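Ectonucleoside triphosphate diphosphohydrolase 4 (Homo sapiens, PDB 6WG5) belongs to the GDA1/CD39 nucleoside phosphatase family, whose members share the fold of the actin-like ATPase clan. Local coordinates at residues 182-187 and 218-223; 253-258 and 270-275; 391-396 and 429-434. One frame throughout, in Å; residues are numbered along the deposited sequence.

Contact 1: 182-187 and 218-223; sequences GINFVL and RTAGIL
Asn184 CG stands anti to its own carbonyl carbon and beside the backbone N (chi1 -78°), and chi2 of -83° places OD1 where the N-H of Ala220 can reach it. Ala220 N gives a hydrogen bond of 2.7 Å to Asn184 OD1, nearly straight at 171°, which enters in the carbonyl plane on a lone pair. The other half of the amide answers: Asn184 ND2 donates to Ala220 O over 3.1 Å, less straight, with the oxygen somewhat out of the amide plane. One side chain thus holds both backbone polar groups of a single residue. Asn184 ND2 is also bonded to Trp180 O, one turn back on the helix, which probably helps to fix the rotation of the amide. Helix 172-186 here lies against the mixed six-stranded sheet of an actin-like fold, and the amide meets the chain that leads into the strand around 221-225, an inner strand between 229-235 and 381-385. Thr219 crosses Asn184 at about a right angle, its CB and CG2 lying beside Asn184 OD1, while its hydroxyl is bonded to Glu235 on strand 229-235. Apolar contacts flank the amide. Ile183 and Ile222 slide past each other in opposite directions, with Ile183 CG2 3.7 Å and Ile183 CD1 3.8 Å from Ile222 CG2. Both isoleucines also touch Phe384 of the adjoining strand. Near the end of the helix, Leu187 CD1 rests 4.1 Å from Ala220 CB, and the same leucine reaches Tyr382.

Contact 2: 253-258 and 270-275; sequences NLLAEF and VYRVYV
Phe258 and Val273 cross obliquely on the face of the antiparallel strand pair that also carries Ala256, Phe258 CE2 lying 3.6 Å from Val273 CG2. Phe258 CG sits between its backbone N and carbonyl carbon (chi1 55°), and the ring leans across toward strand 270-275, with Tyr271 O 4.0 Å above one face near the rim. Tyr271 CB meets Phe258 CZ at 3.9 Å, but its own ring leads away to Arg216 and Phe190. This face is turned to helix 172-186 through Val177 and Trp180. On the other face Glu257 and Arg272 run side by side, pointing the same way, and touch through their CG atoms; Arg272 is modelled in two conformers, which leaves the place of its guanidinium doubtful. Leu255 CD2 comes to the edge of the Tyr274 ring. Leu254 lies alongside that ring, its CB 3.6 Å from Tyr274 CE2, while the tyrosine hydroxyl is bonded to Tyr370 O. Ala256-Val273 and Phe258-Tyr271 are the hydrogen-bonded pairs of this beta hairpin, and Val275 N adds a bond to Leu254 O at 2.9 Å. Backbone bonds and apolar side-chain contacts probably do most to join edge strand 255-259 to the sheet.

Contact 3: 391-396 and 429-434; sequences TEDVLR and LYASHA
Just ahead of Asp393, which bonds to Ala431 and His433 of the loop 429-434, Glu392 offers its carboxylate to a residue further on: Arg396 NH1 makes a long salt bridge of 3.6 Å with Glu392 OE2, at the edge of the guanidinium. Asp393 itself reaches the loop through both backbone and carboxylate. Its carbonyl oxygen accepts Ala431 N at 3.0 Å, and its OD2 takes the hydrogen of His433 ND1 at 2.7 Å. That second bond meets OD2 on the syn side, somewhat out of the carboxylate plane but almost exactly in the plane of the imidazole, the two flat groups being turned 62° apart. His433 CG is anti to the backbone N (chi1 179°), and its ring also stacks on that of Tyr389. The negative carboxylate probably polarises the histidine, though one neighbour alone does not settle its charge. Asp393 CB packs 4.1 Å from CB of Ala434, the last residue of the type I beta turn from Ala431 to Ala434.

Val394 follows, laying CG1 over one face of the Tyr430 ring in a CH-pi contact, 4.3 Å from the ring centroid and 22° off the normal. Leu429 CG lies over the opposite face of that ring. Beyond it, Tyr430 is packed by Leu421 and Arg424 of helix 418-427 and by Leu439 of helix 436-456.

Arg396 comes last, its side chain bent at chi2 and chi3, with the guanidinium laid flat over the Tyr430-Ala431 peptide; Ala431 N is 3.8 Å above its centre. Leu429 O also lies near the guanidinium plane.

Taken together, a loop leaving helix 386-392 is fastened to the loop linking helices 418-427 and 436-456 by a His-carboxylate hydrogen bond, one backbone bond and an aromatic-aliphatic contact, a loop-to-loop junction in the helical part of the fold.

How the contacts relate
The three contacts come in series along the chain, all within its GDA1/CD39 family region. Contacts 1 and 2 lie about 14 Å apart between centres and serve the same mixed sheet: the first sets helix 172-186 against inner strand 221-225, the second pairs edge strand 255-259 with 270-279. They touch directly, Thr219 CG2 lying 3.9 Å from Tyr271 CE1, and Trp180 of helix 172-186 touches residues of both. They thus belong to one sheet-and-helix layer. Contact 3 joins loops between helices elsewhere, its centre about 26 Å from that of contact 1 and about 35 Å from that of contact 2, across the chain's centre from contact 2. Helix 386-392, just after strand 381-385, links it to the sheet.

Contact 1: 182-187 and 218-223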
loop_
_atom_site.group_PDB
_atom_site.type_symbol
_atom_site.label_atom_id
_atom_site.label_comp_id
_atom_site.label_asym_id
_atom_site.label_seq_id
_atom_site.Cartn_x
_atom_site.Cartn_y
_atom_site.Cartn_z
ATOM N N GLY A 182 -4.575 8.126 -1.327
ATOM C CA GLY A 182 -4.615 8.478 0.083
ATOM C C GLY A 182 -3.380 9.235 0.532
ATOM O O GLY A 182 -3.477 10.271 1.193
ATOM N N ILE A 183 -2.198 8.727 0.180
ATOM C CA ILE A 183 -0.967 9.347 0.662
ATOM C C ILE A 183 -0.773 10.715 0.022
ATOM O O ILE A 183 -0.428 11.688 0.703
ATOM C CB ILE A 183 0.241 8.424 0.410
ATOM C CG1 ILE A 183 1.490 9.016 1.067
ATOM C CG2 ILE A 183 0.473 8.207 -1.086
ATOM C CD1 ILE A 183 2.735 8.163 0.931
ATOM N N ASN A 184 -0.996 10.820 -1.288
ATOM C CA ASN A 184 -0.787 12.095 -1.962
ATOM C C ASN A 184 -1.798 13.136 -1.509
ATOM O O ASN A 184 -1.501 14.335 -1.521
ATOM C CB ASN A 184 -0.856 11.909 -3.475
ATOM C CG ASN A 184 0.415 11.319 -4.040
ATOM O OD1 ASN A 184 1.386 12.035 -4.284
ATOM N ND2 ASN A 184 0.422 10.004 -4.241
ATOM N N PHE A 185 -2.989 12.702 -1.103
ATOM C CA PHE A 185 -3.983 13.647 -0.611
ATOM C C PHE A 185 -3.518 14.299 0.685
ATOM O O PHE A 185 -3.493 15.531 0.797
ATOM C CB PHE A 185 -5.321 12.942 -0.415
ATOM C CG PHE A 185 -6.414 13.852 0.043
ATOM C CD1 PHE A 185 -6.928 14.815 -0.806
ATOM C CD2 PHE A 185 -6.927 13.748 1.323
ATOM C CE1 PHE A 185 -7.935 15.658 -0.390
ATOM C CE2 PHE A 185 -7.935 14.588 1.746
ATOM C CZ PHE A 185 -8.441 15.546 0.888
ATOM N N VAL A 186 -3.141 13.489 1.678
ATOM C CA VAL A 186 -2.692 14.050 2.951
ATOM C C VAL A 186 -1.426 14.871 2.756
ATOM O O VAL A 186 -1.205 15.860 3.464
ATOM C CB VAL A 186 -2.484 12.934 3.998
ATOM C CG1 VAL A 186 -3.794 12.216 4.278
ATOM C CG2 VAL A 186 -1.419 11.946 3.543
ATOM N N LEU A 187 -0.580 14.485 1.801
ATOM C CA LEU A 187 0.609 15.268 1.490
ATOM C C LEU A 187 0.289 16.545 0.724
ATOM O O LEU A 187 1.199 17.344 0.483
ATOM C CB LEU A 187 1.600 14.424 0.685
ATOM C CG LEU A 187 2.257 13.248 1.415
ATOM C CD1 LEU A 187 3.213 12.525 0.482
ATOM C CD2 LEU A 187 2.992 13.703 2.665
ATOM N N ARG A 218 4.322 17.564 -8.370
ATOM C CA ARG A 218 4.783 16.186 -8.442
ATOM C C ARG A 218 4.128 15.357 -7.345
ATOM O O ARG A 218 3.908 15.840 -6.231
ATOM C CB ARG A 218 6.303 16.142 -8.297
ATOM C CG ARG A 218 6.918 14.775 -8.500
ATOM C CD ARG A 218 8.426 14.848 -8.357
ATOM N NE ARG A 218 8.830 15.152 -6.987
ATOM C CZ ARG A 218 10.070 15.467 -6.625
ATOM N NH1 ARG A 218 11.041 15.524 -7.527
ATOM N NH2 ARG A 218 10.340 15.727 -5.355
ATOM N N THR A 219 3.811 14.106 -7.664
ATOM C CA THR A 219 3.242 13.182 -6.694
ATOM C C THR A 219 4.325 12.269 -6.129
ATOM O O THR A 219 5.449 12.202 -6.631
ATOM C CB THR A 219 2.125 12.344 -7.323
ATOM O OG1 THR A 219 2.627 11.648 -8.472
ATOM C CG2 THR A 219 0.950 13.224 -7.725
ATOM N N ALA A 220 3.964 11.551 -5.068
ATOM C CA ALA A 220 4.866 10.636 -4.382
ATOM C C ALA A 220 4.420 9.205 -4.650
ATOM O O ALA A 220 3.263 8.854 -4.398
ATOM C CB ALA A 220 4.892 10.915 -2.879
ATOM N N GLY A 221 5.338 8.383 -5.163
ATOM C CA GLY A 221 5.067 6.973 -5.326
ATOM C C GLY A 221 5.141 6.237 -4.007
ATOM O O GLY A 221 5.629 6.752 -3.000
ATOM N N ILE A 222 4.638 5.005 -4.011
ATOM C CA ILE A 222 4.623 4.172 -2.816
ATOM C C ILE A 222 5.260 2.829 -3.143
ATOM O O ILE A 222 4.937 2.209 -4.162
ATOM C CB ILE A 222 3.198 3.987 -2.255
ATOM C CG1 ILE A 222 2.230 3.557 -3.353
ATOM C CG2 ILE A 222 2.726 5.282 -1.609
ATOM C CD1 ILE A 222 0.806 3.306 -2.864
ATOM N N LEU A 223 6.188 2.407 -2.291
ATOM C CA LEU A 223 6.757 1.068 -2.305
ATOM C C LEU A 223 6.347 0.372 -1.017
ATOM O O LEU A 223 6.511 0.934 0.071
ATOM C CB LEU A 223 8.282 1.120 -2.417
ATOM C CG LEU A 223 8.861 1.360 -3.805
ATOM C CD1 LEU A 223 10.202 2.058 -3.704
ATOM C CD2 LEU A 223 9.006 0.035 -4.530
#

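Contact 2: 253-258 and 270-275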
loop_
_atom_site.group_PDB
_atom_site.type_symbol
_atom_site.label_atom_id
_atom_site.label_comp_id
_atom_site.label_asym_id
_atom_site.label_seq_id
_atom_site.Cartn_x
_atom_site.Cartn_y
_atom_site.Cartn_z
ATOM N N ASN A 253 -3.296 -3.448 -18.238
ATOM C CA ASN A 253 -3.776 -4.030 -16.994
ATOM C C ASN A 253 -3.061 -3.478 -15.769
ATOM O O ASN A 253 -3.567 -3.635 -14.653
ATOM C CB ASN A 253 -3.614 -5.549 -17.044
ATOM C CG ASN A 253 -4.529 -6.265 -16.073
ATOM O OD1 ASN A 253 -5.687 -5.883 -15.896
ATOM N ND2 ASN A 253 -4.010 -7.307 -15.431
ATOM N N LEU A 254 -1.903 -2.841 -15.946
ATOM C CA LEU A 254 -1.129 -2.297 -14.837
ATOM C C LEU A 254 -1.201 -0.779 -14.764
ATOM O O LEU A 254 -0.514 -0.175 -13.933
ATOM C CB LEU A 254 0.331 -2.739 -14.948
ATOM C CG LEU A 254 0.565 -4.245 -15.050
ATOM C CD1 LEU A 254 2.052 -4.535 -15.149
ATOM C CD2 LEU A 254 -0.053 -4.977 -13.863
ATOM N N LEU A 255 -2.011 -0.147 -15.610
ATOM C CA LEU A 255 -2.152 1.299 -15.637
ATOM C C LEU A 255 -3.597 1.676 -15.354
ATOM O O LEU A 255 -4.526 1.055 -15.879
ATOM C CB LEU A 255 -1.720 1.872 -16.991
ATOM C CG LEU A 255 -0.227 1.773 -17.312
ATOM C CD1 LEU A 255 0.031 2.122 -18.768
ATOM C CD2 LEU A 255 0.582 2.680 -16.395
ATOM N N ALA A 256 -3.778 2.692 -14.515
ATOM C CA ALA A 256 -5.093 3.227 -14.188
ATOM C C ALA A 256 -5.143 4.691 -14.600
ATOM O O ALA A 256 -4.235 5.463 -14.274
ATOM C CB ALA A 256 -5.393 3.083 -12.695
ATOM N N GLU A 257 -6.195 5.064 -15.323
ATOM C CA GLU A 257 -6.410 6.438 -15.757
ATOM C C GLU A 257 -7.745 6.912 -15.209
ATOM O O GLU A 257 -8.793 6.354 -15.552
ATOM C CB GLU A 257 -6.374 6.538 -17.282
ATOM C CG GLU A 257 -4.967 6.537 -17.846
ATOM C CD GLU A 257 -4.898 6.003 -19.261
ATOM O OE1 GLU A 257 -4.098 5.074 -19.502
ATOM O OE2 GLU A 257 -5.647 6.504 -20.128
ATOM N N PHE A 258 -7.705 7.934 -14.359
ATOM C CA PHE A 258 -8.888 8.401 -13.656
ATOM C C PHE A 258 -8.829 9.915 -13.513
ATOM O O PHE A 258 -7.811 10.554 -13.800
ATOM C CB PHE A 258 -9.009 7.735 -12.281
ATOM C CG PHE A 258 -7.793 7.909 -11.416
ATOM C CD1 PHE A 258 -7.693 8.978 -10.543
ATOM C CD2 PHE A 258 -6.746 7.006 -11.483
ATOM C CE1 PHE A 258 -6.575 9.142 -9.749
ATOM C CE2 PHE A 258 -5.626 7.162 -10.692
ATOM C CZ PHE A 258 -5.540 8.232 -9.824
ATOM N N VAL A 270 -6.458 14.747 -13.771
ATOM C CA VAL A 270 -6.368 13.479 -14.489
ATOM C C VAL A 270 -4.975 12.903 -14.269
ATOM O O VAL A 270 -3.968 13.571 -14.530
ATOM C CB VAL A 270 -6.660 13.669 -15.988
ATOM C CG1 VAL A 270 -6.409 12.377 -16.756
ATOM C CG2 VAL A 270 -8.092 14.128 -16.189
ATOM N N TYR A 271 -4.917 11.659 -13.794
ATOM C CA TYR A 271 -3.658 11.010 -13.457
ATOM C C TYR A 271 -3.573 9.637 -14.105
ATOM O O TYR A 271 -4.580 8.934 -14.231
ATOM C CB TYR A 271 -3.500 10.852 -11.937
ATOM C CG TYR A 271 -3.323 12.158 -11.204
ATOM C CD1 TYR A 271 -2.064 12.707 -11.026
ATOM C CD2 TYR A 271 -4.416 12.842 -10.692
ATOM C CE1 TYR A 271 -1.895 13.903 -10.363
ATOM C CE2 TYR A 271 -4.259 14.039 -10.025
ATOM C CZ TYR A 271 -2.996 14.565 -9.864
ATOM O OH TYR A 271 -2.827 15.758 -9.202
ATOM N N ARG A 272 -2.364 9.275 -14.528
ATOM C CA ARG A 272 -2.041 7.924 -14.966
ATOM C C ARG A 272 -1.138 7.299 -13.910
ATOM O O ARG A 272 -0.016 7.773 -13.697
ATOM C CB ARG A 272 -1.350 7.942 -16.331
ATOM C CG ARG A 272 -1.131 6.565 -16.938
ATOM C CD ARG A 272 -0.291 6.623 -18.209
ATOM N NE ARG A 272 -0.514 7.855 -18.971
ATOM C CZ ARG A 272 0.430 8.733 -19.305
ATOM N NH1 ARG A 272 0.102 9.816 -20.000
ATOM N NH2 ARG A 272 1.699 8.538 -18.971
ATOM N N VAL A 273 -1.626 6.251 -13.250
ATOM C CA VAL A 273 -0.910 5.614 -12.151
ATOM C C VAL A 273 -0.644 4.158 -12.506
ATOM O O VAL A 273 -1.561 3.429 -12.905
ATOM C CB VAL A 273 -1.692 5.717 -10.830
ATOM C CG1 VAL A 273 -0.904 5.081 -9.695
ATOM C CG2 VAL A 273 -2.003 7.171 -10.514
ATOM N N TYR A 274 0.611 3.741 -12.352
ATOM C CA TYR A 274 1.021 2.359 -12.549
ATOM C C TYR A 274 0.985 1.636 -11.212
ATOM O O TYR A 274 1.469 2.163 -10.208
ATOM C CB TYR A 274 2.427 2.309 -13.148
ATOM C CG TYR A 274 3.114 0.962 -13.074
ATOM C CD1 TYR A 274 4.025 0.683 -12.065
ATOM C CD2 TYR A 274 2.869 -0.020 -14.024
ATOM C CE1 TYR A 274 4.666 -0.538 -11.996
ATOM C CE2 TYR A 274 3.505 -1.249 -13.963
ATOM C CZ TYR A 274 4.405 -1.500 -12.949
ATOM O OH TYR A 274 5.041 -2.719 -12.881
ATOM N N VAL A 275 0.400 0.441 -11.199
ATOM C CA VAL A 275 0.254 -0.351 -9.983
ATOM C C VAL A 275 0.633 -1.790 -10.299
ATOM O O VAL A 275 0.074 -2.396 -11.218
ATOM C CB VAL A 275 -1.180 -0.283 -9.420
ATOM C CG1 VAL A 275 -1.304 -1.134 -8.162
ATOM C CG2 VAL A 275 -1.567 1.152 -9.126
#

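Contact 3: 391-396 and 429-434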
loop_
_atom_site.group_PDB
_atom_site.type_symbol
_atom_site.label_atom_id
_atom_site.label_comp_id
_atom_site.label_asym_id
_atom_site.label_seq_id
_atom_site.Cartn_x
_atom_site.Cartn_y
_atom_site.Cartn_z
ATOM N N THR A 391 15.273 -0.806 7.807
ATOM C CA THR A 391 16.153 0.337 8.022
ATOM C C THR A 391 16.138 0.839 9.457
ATOM O O THR A 391 17.132 1.417 9.905
ATOM C CB THR A 391 15.778 1.501 7.093
ATOM O OG1 THR A 391 14.403 1.859 7.288
ATOM C CG2 THR A 391 16.007 1.133 5.634
ATOM N N GLU A 392 15.046 0.627 10.191
ATOM C CA GLU A 392 14.868 1.221 11.511
ATOM C C GLU A 392 14.953 0.231 12.662
ATOM O O GLU A 392 15.577 0.538 13.678
ATOM C CB GLU A 392 13.514 1.939 11.581
ATOM C CG GLU A 392 13.221 2.577 12.931
ATOM C CD GLU A 392 14.290 3.566 13.350
ATOM O OE1 GLU A 392 14.961 4.126 12.455
ATOM O OE2 GLU A 392 14.461 3.777 14.570
ATOM N N ASP A 393 14.344 -0.951 12.540
ATOM C CA ASP A 393 14.100 -1.778 13.718
ATOM C C ASP A 393 15.392 -2.158 14.435
ATOM O O ASP A 393 15.440 -2.152 15.671
ATOM C CB ASP A 393 13.306 -3.024 13.330
ATOM C CG ASP A 393 11.806 -2.773 13.310
ATOM O OD1 ASP A 393 11.397 -1.591 13.283
ATOM O OD2 ASP A 393 11.033 -3.754 13.324
ATOM N N VAL A 394 16.452 -2.489 13.690
ATOM C CA VAL A 394 17.744 -2.799 14.286
ATOM C C VAL A 394 18.843 -1.865 13.794
ATOM O O VAL A 394 19.724 -1.478 14.570
ATOM C CB VAL A 394 18.142 -4.273 14.050
ATOM C CG1 VAL A 394 17.083 -5.202 14.613
ATOM C CG2 VAL A 394 18.376 -4.555 12.582
ATOM N N LEU A 395 18.818 -1.484 12.516
ATOM C CA LEU A 395 19.821 -0.554 12.010
ATOM C C LEU A 395 19.561 0.879 12.459
ATOM O O LEU A 395 20.495 1.688 12.475
ATOM C CB LEU A 395 19.881 -0.623 10.482
ATOM C CG LEU A 395 20.098 -2.023 9.902
ATOM C CD1 LEU A 395 20.218 -1.968 8.381
ATOM C CD2 LEU A 395 21.325 -2.696 10.515
ATOM N N ARG A 396 18.320 1.211 12.816
ATOM C CA ARG A 396 18.006 2.487 13.459
ATOM C C ARG A 396 18.291 3.672 12.539
ATOM O O ARG A 396 18.792 4.712 12.973
ATOM C CB ARG A 396 18.771 2.632 14.775
ATOM C CG ARG A 396 18.393 1.601 15.820
ATOM C CD ARG A 396 17.010 1.873 16.388
ATOM N NE ARG A 396 17.013 1.843 17.848
ATOM C CZ ARG A 396 16.028 2.306 18.611
ATOM N NH1 ARG A 396 14.950 2.846 18.057
ATOM N NH2 ARG A 396 16.126 2.234 19.932
ATOM N N LEU A 429 18.499 -2.767 23.088
ATOM C CA LEU A 429 19.204 -1.815 22.237
ATOM C C LEU A 429 18.389 -1.441 21.009
ATOM O O LEU A 429 18.547 -0.337 20.474
ATOM C CB LEU A 429 20.551 -2.398 21.813
ATOM C CG LEU A 429 21.427 -1.512 20.922
ATOM C CD1 LEU A 429 21.928 -0.294 21.689
ATOM C CD2 LEU A 429 22.590 -2.317 20.363
ATOM N N TYR A 430 17.520 -2.331 20.549
ATOM C CA TYR A 430 16.817 -2.145 19.293
ATOM C C TYR A 430 15.418 -1.592 19.545
ATOM O O TYR A 430 14.980 -1.418 20.685
ATOM C CB TYR A 430 16.780 -3.469 18.528
ATOM C CG TYR A 430 18.157 -4.055 18.329
ATOM C CD1 TYR A 430 19.130 -3.359 17.626
ATOM C CD2 TYR A 430 18.490 -5.297 18.853
ATOM C CE1 TYR A 430 20.393 -3.880 17.443
ATOM C CE2 TYR A 430 19.754 -5.829 18.673
ATOM C CZ TYR A 430 20.701 -5.116 17.967
ATOM O OH TYR A 430 21.963 -5.635 17.784
ATOM N N ALA A 431 14.714 -1.295 18.456
ATOM C CA ALA A 431 13.374 -0.735 18.563
ATOM C C ALA A 431 12.450 -1.711 19.279
ATOM O O ALA A 431 12.557 -2.929 19.117
ATOM C CB ALA A 431 12.826 -0.408 17.175
ATOM N N SER A 432 11.532 -1.165 20.081
ATOM C CA SER A 432 10.590 -2.006 20.811
ATOM C C SER A 432 9.745 -2.865 19.879
ATOM O O SER A 432 9.172 -3.865 20.327
ATOM C CB SER A 432 9.686 -1.138 21.687
ATOM O OG SER A 432 9.007 -0.165 20.913
ATOM N N HIS A 433 9.654 -2.501 18.597
ATOM C CA HIS A 433 8.918 -3.309 17.632
ATOM C C HIS A 433 9.673 -4.569 17.236
ATOM O O HIS A 433 9.049 -5.532 16.776
ATOM C CB HIS A 433 8.615 -2.477 16.381
ATOM C CG HIS A 433 7.887 -3.233 15.312
ATOM N ND1 HIS A 433 8.517 -3.735 14.193
ATOM C CD2 HIS A 433 6.581 -3.570 15.189
ATOM C CE1 HIS A 433 7.631 -4.349 13.428
ATOM N NE2 HIS A 433 6.449 -4.264 14.010
ATOM N N ALA A 434 10.992 -4.591 17.409
ATOM C CA ALA A 434 11.807 -5.688 16.912
ATOM C C ALA A 434 11.716 -6.886 17.847
ATOM O O ALA A 434 11.930 -6.761 19.056
ATOM C CB ALA A 434 13.263 -5.246 16.765
#